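Local atomic coordinates of D-aminoacyl-tRNA deacylase (Archaeoglobus fulgidus, PDB entry 1YQE), a protein that probably hydrolyses D-aminoacyl-tRNAs to free tRNA and D-amino acids as a zinc-dependent deacylase, so countering the toxicity of D-aminoacylated tRNA. Residues A[139-144]-A[216-221]; A[92-97]-A[152-157]; A[107-112]-A[228-233]. All blocks are in the same frame, centred on the assembly; numbering follows the deposited sequence.

Contact 1 (A[139-144]-A[216-221]); sequences EVTHHG and HNFAKY. With POP (pyrophosphate 2-), chain B.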
loop_
_atom_site.group_PDB
_atom_site.type_symbol
_atom_site.label_atom_id
_atom_site.label_comp_id
_atom_site.label_asym_id
_atom_site.label_seq_id
_atom_site.Cartn_x
_atom_site.Cartn_y
_atom_site.Cartn_z
ATOM N N GLU A 139 -1.025 7.389 -1.364
ATOM C CA GLU A 139 0.296 7.985 -1.482
ATOM C C GLU A 139 0.855 7.271 -2.697
ATOM O O GLU A 139 0.580 6.087 -2.897
ATOM C CB GLU A 139 1.177 7.669 -0.277
ATOM C CG GLU A 139 1.008 8.578 0.917
ATOM C CD GLU A 139 1.991 8.242 2.018
ATOM O OE1 GLU A 139 3.212 8.326 1.766
ATOM O OE2 GLU A 139 1.550 7.886 3.134
ATOM N N VAL A 140 1.611 7.976 -3.526
ATOM C CA VAL A 140 2.196 7.337 -4.694
ATOM C C VAL A 140 3.247 6.352 -4.199
ATOM O O VAL A 140 3.590 6.339 -3.015
ATOM C CB VAL A 140 2.881 8.369 -5.613
ATOM C CG1 VAL A 140 1.842 9.312 -6.198
ATOM C CG2 VAL A 140 3.928 9.143 -4.826
ATOM N N THR A 141 3.748 5.517 -5.101
ATOM C CA THR A 141 4.786 4.559 -4.752
ATOM C C THR A 141 6.056 5.340 -4.437
ATOM O O THR A 141 6.460 6.203 -5.208
ATOM C CB THR A 141 5.072 3.604 -5.920
ATOM O OG1 THR A 141 3.921 2.782 -6.146
ATOM C CG2 THR A 141 6.271 2.725 -5.623
ATOM N N HIS A 142 6.663 5.051 -3.293
ATOM C CA HIS A 142 7.893 5.720 -2.887
ATOM C C HIS A 142 8.488 5.079 -1.640
ATOM O O HIS A 142 7.795 4.392 -0.889
ATOM C CB HIS A 142 7.637 7.199 -2.607
ATOM C CG HIS A 142 6.787 7.443 -1.402
ATOM N ND1 HIS A 142 7.206 8.216 -0.341
ATOM C CD2 HIS A 142 5.548 7.003 -1.080
ATOM C CE1 HIS A 142 6.261 8.239 0.584
ATOM N NE2 HIS A 142 5.245 7.510 0.160
ATOM N N HIS A 143 9.783 5.324 -1.440
ATOM C CA HIS A 143 10.538 4.813 -0.305
ATOM C C HIS A 143 10.662 3.299 -0.251
ATOM O O HIS A 143 9.931 2.575 -0.928
ATOM C CB HIS A 143 9.930 5.332 1.005
ATOM C CG HIS A 143 10.144 6.800 1.226
ATOM N ND1 HIS A 143 9.714 7.454 2.361
ATOM C CD2 HIS A 143 10.750 7.739 0.459
ATOM C CE1 HIS A 143 10.046 8.731 2.284
ATOM N NE2 HIS A 143 10.676 8.929 1.141
ATOM N N GLY A 144 11.609 2.829 0.554
ATOM C CA GLY A 144 11.813 1.399 0.701
ATOM C C GLY A 144 10.728 0.831 1.601
ATOM O O GLY A 144 9.895 1.581 2.111
ATOM N N HIS A 216 0.888 -0.041 -8.270
ATOM C CA HIS A 216 1.851 1.041 -8.107
ATOM C C HIS A 216 1.284 2.317 -8.712
ATOM O O HIS A 216 0.358 2.272 -9.526
ATOM C CB HIS A 216 3.181 0.666 -8.766
ATOM C CG HIS A 216 4.028 -0.228 -7.915
ATOM N ND1 HIS A 216 4.644 0.213 -6.764
ATOM C CD2 HIS A 216 4.308 -1.550 -8.009
ATOM C CE1 HIS A 216 5.266 -0.796 -6.185
ATOM N NE2 HIS A 216 5.076 -1.878 -6.918
ATOM N N ASN A 217 1.829 3.446 -8.280
ATOM C CA ASN A 217 1.409 4.763 -8.749
ATOM C C ASN A 217 2.661 5.620 -8.813
ATOM O O ASN A 217 3.452 5.627 -7.876
ATOM C CB ASN A 217 0.419 5.402 -7.772
ATOM C CG ASN A 217 -1.023 5.082 -8.103
ATOM O OD1 ASN A 217 -1.477 5.324 -9.219
ATOM N ND2 ASN A 217 -1.761 4.554 -7.127
ATOM N N PHE A 218 2.840 6.340 -9.915
ATOM C CA PHE A 218 4.023 7.172 -10.065
ATOM C C PHE A 218 3.692 8.656 -10.218
ATOM O O PHE A 218 2.982 9.067 -11.141
ATOM C CB PHE A 218 4.840 6.661 -11.247
ATOM C CG PHE A 218 5.233 5.218 -11.109
ATOM C CD1 PHE A 218 6.099 4.818 -10.097
ATOM C CD2 PHE A 218 4.692 4.253 -11.947
ATOM C CE1 PHE A 218 6.416 3.472 -9.918
ATOM C CE2 PHE A 218 5.006 2.902 -11.778
ATOM C CZ PHE A 218 5.864 2.514 -10.764
ATOM N N ALA A 219 4.214 9.451 -9.292
ATOM C CA ALA A 219 3.985 10.890 -9.274
ATOM C C ALA A 219 4.661 11.608 -10.428
ATOM O O ALA A 219 5.597 11.092 -11.045
ATOM C CB ALA A 219 4.481 11.473 -7.959
ATOM N N LYS A 220 4.181 12.813 -10.708
ATOM C CA LYS A 220 4.741 13.627 -11.773
ATOM C C LYS A 220 6.244 13.849 -11.596
ATOM O O LYS A 220 6.961 13.996 -12.584
ATOM C CB LYS A 220 4.007 14.977 -11.837
ATOM C CG LYS A 220 4.732 16.049 -12.631
ATOM C CD LYS A 220 3.822 17.226 -12.955
ATOM C CE LYS A 220 4.633 18.494 -13.198
ATOM N NZ LYS A 220 5.770 18.267 -14.134
ATOM N N TYR A 221 6.734 13.864 -10.357
ATOM C CA TYR A 221 8.169 14.090 -10.153
ATOM C C TYR A 221 9.040 12.926 -10.635
ATOM O O TYR A 221 10.264 13.037 -10.695
ATOM C CB TYR A 221 8.479 14.441 -8.679
ATOM C CG TYR A 221 8.277 13.340 -7.656
ATOM C CD1 TYR A 221 9.144 12.249 -7.595
ATOM C CD2 TYR A 221 7.226 13.397 -6.735
ATOM C CE1 TYR A 221 8.974 11.241 -6.648
ATOM C CE2 TYR A 221 7.047 12.391 -5.780
ATOM C CZ TYR A 221 7.926 11.315 -5.744
ATOM O OH TYR A 221 7.763 10.308 -4.814
HETATM P P1 POP B . 9.259 7.265 7.994
HETATM O O1 POP B . 9.416 8.637 8.631
HETATM O O2 POP B . 9.305 6.209 9.104
HETATM O O3 POP B . 10.391 6.971 7.022
HETATM O O POP B . 7.776 7.092 7.263
HETATM P P2 POP B . 7.356 7.792 5.816
HETATM O O4 POP B . 8.421 8.699 5.261
HETATM O O5 POP B . 6.088 8.561 5.993
HETATM O O6 POP B . 7.050 6.522 4.875
HETATM O O HOH W 1 -0.493 4.337 -4.443
HETATM O O HOH W 2 5.895 8.088 -7.453
HETATM O O HOH W 3 8.649 7.878 -5.779
#
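Thr141 sets its hydroxyl against the strand end at His216 and Asn217. Thr141 OG1, beside the backbone N at chi1 -67°, meets His216 ND1 at the ring edge in a 2.7 Å hydrogen bond that either group could donate. Thr141 OG1 also accepts from Asn217 N at 3.1 Å. A backbone bond runs the other way, from Thr141 N to Asn217 O at 2.8 Å, so three direct bonds grip one threonine. The other ring nitrogen, His216 NE2, is bonded to Ala110 O, so that both nitrogens of this buried ring have partners. Thr141 O receives hydrogen bonds from two waters, one also accepting from Ala219 N and the other joined to Tyr221 OH. A third water donates to Glu139 O (2.6 Å) and accepts from Asn217 ND2, while Asn217 OD1 is taken by Gln203. Beside these polar links, Val140 CG1 rests on Ala219 CB at 3.8 Å. Within the loop, His142 NE2 donates to the anti side of Glu139 OE1 (2.7 Å) in a bent bond, from 28° out of the carboxylate plane; Glu139 OE2 is hydrogen-bonded to Thr90 OG1. The next ring presents its edge to the ligand, His143 CE1 lying 3.4 Å from pyrophosphate O4. The arrangement thus ties a loop of the pyrophosphate pocket to the edge strand 212-218 of the four-stranded parallel sheet.

Contact 2 (A[92-97]-A[152-157]); sequences HVSGNV and SAFYEI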
loop_
_atom_site.group_PDB
_atom_site.type_symbol
_atom_site.label_atom_id
_atom_site.label_comp_id
_atom_site.label_asym_id
_atom_site.label_seq_id
_atom_site.Cartn_x
_atom_site.Cartn_y
_atom_site.Cartn_z
ATOM N N HIS A 92 -0.078 2.918 0.466
ATOM C CA HIS A 92 0.871 2.983 -0.635
ATOM C C HIS A 92 1.716 1.723 -0.640
ATOM O O HIS A 92 1.778 0.996 0.355
ATOM C CB HIS A 92 1.796 4.201 -0.516
ATOM C CG HIS A 92 2.960 3.999 0.410
ATOM N ND1 HIS A 92 2.879 4.205 1.771
ATOM C CD2 HIS A 92 4.240 3.626 0.163
ATOM C CE1 HIS A 92 4.058 3.972 2.322
ATOM N NE2 HIS A 92 4.902 3.619 1.368
ATOM N N VAL A 93 2.353 1.460 -1.773
ATOM C CA VAL A 93 3.230 0.309 -1.903
ATOM C C VAL A 93 4.631 0.891 -2.047
ATOM O O VAL A 93 4.822 1.901 -2.721
ATOM C CB VAL A 93 2.869 -0.532 -3.142
ATOM C CG1 VAL A 93 3.866 -1.665 -3.314
ATOM C CG2 VAL A 93 1.464 -1.103 -2.982
ATOM N N SER A 94 5.603 0.271 -1.391
ATOM C CA SER A 94 6.978 0.746 -1.445
ATOM C C SER A 94 7.638 0.442 -2.790
ATOM O O SER A 94 7.206 -0.452 -3.529
ATOM C CB SER A 94 7.779 0.133 -0.286
ATOM O OG SER A 94 7.578 -1.266 -0.196
ATOM N N GLY A 95 8.675 1.211 -3.109
ATOM C CA GLY A 95 9.386 1.048 -4.363
ATOM C C GLY A 95 10.025 2.363 -4.769
ATOM O O GLY A 95 9.557 3.430 -4.370
ATOM N N ASN A 96 11.096 2.292 -5.555
ATOM C CA ASN A 96 11.803 3.495 -5.992
ATOM C C ASN A 96 11.908 3.604 -7.497
ATOM O O ASN A 96 11.973 2.598 -8.200
ATOM C CB ASN A 96 13.239 3.516 -5.457
ATOM C CG ASN A 96 13.309 3.489 -3.959
ATOM O OD1 ASN A 96 12.767 4.363 -3.291
ATOM N ND2 ASN A 96 13.992 2.484 -3.413
ATOM N N VAL A 97 11.926 4.834 -7.991
ATOM C CA VAL A 97 12.121 5.042 -9.411
ATOM C C VAL A 97 13.589 5.472 -9.536
ATOM O O VAL A 97 14.491 4.658 -9.328
ATOM C CB VAL A 97 11.196 6.133 -9.999
ATOM C CG1 VAL A 97 11.442 6.261 -11.506
ATOM C CG2 VAL A 97 9.732 5.770 -9.756
ATOM N N SER A 152 2.381 -6.852 -0.915
ATOM C CA SER A 152 2.374 -6.025 0.281
ATOM C C SER A 152 1.933 -4.592 0.043
ATOM O O SER A 152 1.736 -4.163 -1.091
ATOM C CB SER A 152 3.762 -6.024 0.930
ATOM O OG SER A 152 4.693 -5.297 0.146
ATOM N N ALA A 153 1.776 -3.864 1.141
ATOM C CA ALA A 153 1.388 -2.459 1.102
ATOM C C ALA A 153 1.560 -1.883 2.500
ATOM O O ALA A 153 1.632 -2.630 3.482
ATOM C CB ALA A 153 -0.072 -2.310 0.639
ATOM N N PHE A 154 1.649 -0.558 2.581
ATOM C CA PHE A 154 1.797 0.131 3.854
ATOM C C PHE A 154 0.487 0.824 4.217
ATOM O O PHE A 154 -0.092 1.546 3.402
ATOM C CB PHE A 154 2.911 1.183 3.781
ATOM C CG PHE A 154 4.290 0.620 3.970
ATOM C CD1 PHE A 154 4.854 -0.216 3.012
ATOM C CD2 PHE A 154 5.026 0.928 5.108
ATOM C CE1 PHE A 154 6.139 -0.737 3.190
ATOM C CE2 PHE A 154 6.303 0.416 5.292
ATOM C CZ PHE A 154 6.861 -0.420 4.330
ATOM N N TYR A 155 0.032 0.582 5.439
ATOM C CA TYR A 155 -1.199 1.164 5.966
ATOM C C TYR A 155 -0.726 2.051 7.104
ATOM O O TYR A 155 -0.238 1.555 8.116
ATOM C CB TYR A 155 -2.112 0.041 6.459
ATOM C CG TYR A 155 -2.378 -0.987 5.381
ATOM C CD1 TYR A 155 -1.422 -1.954 5.050
ATOM C CD2 TYR A 155 -3.552 -0.946 4.637
ATOM C CE1 TYR A 155 -1.637 -2.851 3.992
ATOM C CE2 TYR A 155 -3.778 -1.825 3.593
ATOM C CZ TYR A 155 -2.820 -2.775 3.271
ATOM O OH TYR A 155 -3.066 -3.629 2.222
ATOM N N GLU A 156 -0.869 3.364 6.937
ATOM C CA GLU A 156 -0.351 4.289 7.931
ATOM C C GLU A 156 -1.304 5.338 8.487
ATOM O O GLU A 156 -2.427 5.513 8.012
ATOM C CB GLU A 156 0.869 5.000 7.336
ATOM C CG GLU A 156 1.765 4.079 6.517
ATOM C CD GLU A 156 2.917 4.800 5.839
ATOM O OE1 GLU A 156 2.772 5.996 5.498
ATOM O OE2 GLU A 156 3.968 4.162 5.635
ATOM N N ILE A 157 -0.803 6.039 9.502
ATOM C CA ILE A 157 -1.510 7.118 10.176
ATOM C C ILE A 157 -0.561 8.310 10.154
ATOM O O ILE A 157 0.572 8.200 10.635
ATOM C CB ILE A 157 -1.795 6.777 11.648
ATOM C CG1 ILE A 157 -2.678 5.535 11.735
ATOM C CG2 ILE A 157 -2.462 7.957 12.338
ATOM C CD1 ILE A 157 -2.948 5.089 13.160
HETATM O O HOH W 4 0.818 4.442 3.355
HETATM O O HOH W 5 4.930 -2.116 0.204
#
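His92 pairs with Phe154 as an antiparallel hydrogen-bonded pair, their side chains on the same face of the sheet. Phe154 N bonds to His92 O at 2.7 Å, and His92 N to Phe154 O at 3.2 Å. A chi1 of 82° puts His92 CG between the backbone N and the carbonyl carbon. The imidazole lies near parallel to the Phe154 ring, planes at 23°, but slid so far that the rings barely overlap. Its nearest approach to the phenylalanine is at the aliphatic stem, with His92 CE1 3.4 Å from Phe154 CB. At the ring edge the same imidazole carbon meets a carboxylate, His92 CE1 lying 3.3 Å from Glu156 OE2, with ring and carboxylate planes 76° apart. A water bound to His92 ND1 at 2.6 Å also donates to Phe154 O. This pairing sets strand 88-92 beside strand 152-159 in the mixed sheet, and Glu156, on the latter, belongs to the pyrophosphate pocket. Val93 CG2 packs against Ser152 O at 3.6 Å and on the methyl of Ala153, while Met117 of helix 114-125 touches both Val93 and Ala153. Ser94 turns toward the partner strand, Ser94 OG lying 3.7 Å from Phe154 CE1 at an oblique approach; the hydroxyl is hydrogen-bonded to Pro145 O. Ser94 N donates to a second water, which also bonds to Ser152 OG and lies in the plane of the Phe154 ring, at its edge. Beyond Ser94 the chain leaves strand 152-159, and Asn96 and Val97 bond through their backbones to Ser108 and Tyr107 respectively.

Contact 3 (A[107-112]-A[228-233]); sequences YSLAKP and AEFLVK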
loop_
_atom_site.group_PDB
_atom_site.type_symbol
_atom_site.label_atom_id
_atom_site.label_comp_id
_atom_site.label_asym_id
_atom_site.label_seq_id
_atom_site.Cartn_x
_atom_site.Cartn_y
_atom_site.Cartn_z
ATOM N N TYR A 107 15.200 2.032 -8.993
ATOM C CA TYR A 107 14.420 1.316 -9.994
ATOM C C TYR A 107 14.009 -0.091 -9.589
ATOM O O TYR A 107 14.049 -1.014 -10.402
ATOM C CB TYR A 107 15.205 1.263 -11.307
ATOM C CG TYR A 107 15.502 2.636 -11.865
ATOM C CD1 TYR A 107 14.500 3.390 -12.479
ATOM C CD2 TYR A 107 16.767 3.205 -11.731
ATOM C CE1 TYR A 107 14.750 4.679 -12.944
ATOM C CE2 TYR A 107 17.026 4.494 -12.192
ATOM C CZ TYR A 107 16.014 5.223 -12.796
ATOM O OH TYR A 107 16.261 6.499 -13.255
ATOM N N SER A 108 13.613 -0.248 -8.331
ATOM C CA SER A 108 13.175 -1.539 -7.813
ATOM C C SER A 108 11.818 -1.323 -7.143
ATOM O O SER A 108 11.623 -0.352 -6.415
ATOM C CB SER A 108 14.193 -2.076 -6.807
ATOM O OG SER A 108 13.887 -3.408 -6.437
ATOM N N LEU A 109 10.885 -2.231 -7.395
ATOM C CA LEU A 109 9.538 -2.118 -6.850
ATOM C C LEU A 109 9.133 -3.323 -6.012
ATOM O O LEU A 109 9.489 -4.454 -6.330
ATOM C CB LEU A 109 8.538 -1.959 -7.999
ATOM C CG LEU A 109 8.707 -0.781 -8.967
ATOM C CD1 LEU A 109 7.783 -0.962 -10.171
ATOM C CD2 LEU A 109 8.403 0.521 -8.234
ATOM N N ALA A 110 8.384 -3.077 -4.942
ATOM C CA ALA A 110 7.906 -4.165 -4.101
ATOM C C ALA A 110 6.632 -4.710 -4.736
ATOM O O ALA A 110 5.929 -4.000 -5.455
ATOM C CB ALA A 110 7.618 -3.657 -2.691
ATOM N N LYS A 111 6.343 -5.981 -4.490
ATOM C CA LYS A 111 5.143 -6.605 -5.025
ATOM C C LYS A 111 3.919 -6.008 -4.316
ATOM O O LYS A 111 3.811 -6.082 -3.099
ATOM C CB LYS A 111 5.203 -8.119 -4.782
ATOM C CG LYS A 111 3.966 -8.918 -5.197
ATOM C CD LYS A 111 3.846 -9.060 -6.697
ATOM C CE LYS A 111 2.822 -10.134 -7.060
ATOM N NZ LYS A 111 2.681 -10.311 -8.528
ATOM N N PRO A 112 2.993 -5.394 -5.069
ATOM C CA PRO A 112 1.804 -4.812 -4.428
ATOM C C PRO A 112 0.742 -5.854 -4.080
ATOM O O PRO A 112 0.853 -7.017 -4.460
ATOM C CB PRO A 112 1.304 -3.813 -5.470
ATOM C CG PRO A 112 1.675 -4.469 -6.760
ATOM C CD PRO A 112 3.071 -5.009 -6.490
ATOM N N ALA A 228 9.700 2.989 -20.570
ATOM C CA ALA A 228 8.623 2.098 -20.962
ATOM C C ALA A 228 8.819 0.736 -20.299
ATOM O O ALA A 228 7.853 0.117 -19.859
ATOM C CB ALA A 228 8.587 1.949 -22.476
ATOM N N GLU A 229 10.068 0.279 -20.210
ATOM C CA GLU A 229 10.346 -1.023 -19.605
ATOM C C GLU A 229 10.073 -1.044 -18.103
ATOM O O GLU A 229 9.620 -2.054 -17.561
ATOM C CB GLU A 229 11.790 -1.455 -19.889
ATOM C CG GLU A 229 12.141 -2.830 -19.326
ATOM C CD GLU A 229 11.090 -3.893 -19.650
ATOM O OE1 GLU A 229 10.777 -4.091 -20.846
ATOM O OE2 GLU A 229 10.579 -4.534 -18.701
ATOM N N PHE A 230 10.349 0.064 -17.426
ATOM C CA PHE A 230 10.089 0.132 -15.998
ATOM C C PHE A 230 8.579 0.043 -15.778
ATOM O O PHE A 230 8.119 -0.640 -14.865
ATOM C CB PHE A 230 10.611 1.443 -15.410
ATOM C CG PHE A 230 10.566 1.489 -13.907
ATOM C CD1 PHE A 230 11.435 0.713 -13.151
ATOM C CD2 PHE A 230 9.639 2.294 -13.249
ATOM C CE1 PHE A 230 11.387 0.735 -11.759
ATOM C CE2 PHE A 230 9.581 2.324 -11.858
ATOM C CZ PHE A 230 10.455 1.546 -11.113
ATOM N N LEU A 231 7.810 0.740 -16.611
ATOM C CA LEU A 231 6.356 0.700 -16.483
ATOM C C LEU A 231 5.821 -0.706 -16.737
ATOM O O LEU A 231 4.859 -1.130 -16.100
ATOM C CB LEU A 231 5.696 1.695 -17.442
ATOM C CG LEU A 231 5.807 3.168 -17.031
ATOM C CD1 LEU A 231 5.063 4.039 -18.044
ATOM C CD2 LEU A 231 5.218 3.360 -15.635
ATOM N N VAL A 232 6.440 -1.430 -17.666
ATOM C CA VAL A 232 6.010 -2.799 -17.952
ATOM C C VAL A 232 6.250 -3.667 -16.720
ATOM O O VAL A 232 5.426 -4.520 -16.378
ATOM C CB VAL A 232 6.775 -3.395 -19.154
ATOM C CG1 VAL A 232 6.578 -4.905 -19.205
ATOM C CG2 VAL A 232 6.277 -2.760 -20.443
ATOM N N LYS A 233 7.381 -3.443 -16.052
ATOM C CA LYS A 233 7.713 -4.186 -14.843
ATOM C C LYS A 233 6.678 -3.913 -13.752
ATOM O O LYS A 233 6.277 -4.819 -13.022
ATOM C CB LYS A 233 9.095 -3.784 -14.313
ATOM C CG LYS A 233 9.366 -4.333 -12.914
ATOM C CD LYS A 233 10.440 -3.547 -12.155
ATOM C CE LYS A 233 11.832 -3.788 -12.707
ATOM N NZ LYS A 233 12.879 -3.192 -11.823
HETATM O O HOH W 6 11.648 -4.422 -8.968
#
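Helix 228-238 lays Phe230 and Lys233, one turn apart, against Tyr107 and Leu109 of the loop that leads to helix 114-125. Tyr107 and Phe230 form a T-shaped pair, planes at 83° and centroids 5.8 Å apart, in which the tyrosine supplies the edge and the phenylalanine the face. Tyr107 CD1 stands 4.0 Å above the Phe230 plane, offset toward the rim rather than over the centre. Lower down the same side chain, Tyr107 CB packs on Phe230 CE1 at 3.9 Å. Tyr107 O lies at the edge of the phenylalanine ring, in its plane, 3.5 Å from Phe230 CE1. Phe230 CB points toward the loop, and CG is anti to the backbone N (chi1 -171°). The helix is the connection of a beta-alpha-beta crossover, linking strand 212-218 to the parallel strand 242-245, with strand 189-194 lying between them in the sheet. Leu109 meets the far end of the ring tip to tip, Leu109 CG 3.6 Å from Phe230 CZ and both methyls close to that same carbon. The leucine reaches further into the fold, touching Ala234 and Leu237 of the helix and Phe218 of strand 212-218. Exposed Lys233 touches the same leucine, Lys233 CD lying 4.2 Å from Leu109 CD1. The lysine chain bends at chi3 (-72°), and Lys233 NZ ends 2.9 Å from Tyr107 O. A water that accepts from Leu109 N at 2.8 Å also takes a weak hydrogen bond from Lys233 NZ, bridging the loop backbone to the lysine. The hydroxyl of Tyr107 has a weak hydrogen bond to His225, in the loop before the helix.

Overall arrangement
Along the chain the segments come as 92-97, 107-112, 139-144, 152-157, 216-221 and 228-233, so that contact 2 crosses both others while contact 1 falls between the two segments of contact 3. The centres of contacts 1 and 2 are about 9 Å apart, those of 1 and 3 about 11 Å, and those of 2 and 3 about 14 Å. Contact 2 belongs to the mixed sheet; contacts 1 and 3 join loops next to it to strand 212-218 and helix 228-238 of the parallel-sheet part. Backbone bonds between 92-97 and 107-112 connect contacts 2 and 3. Contacts 1 and 2 supply His143 and Glu156 to the pyrophosphate pocket, which thus draws on strand 152-159 and on the loop tied to the parallel sheet.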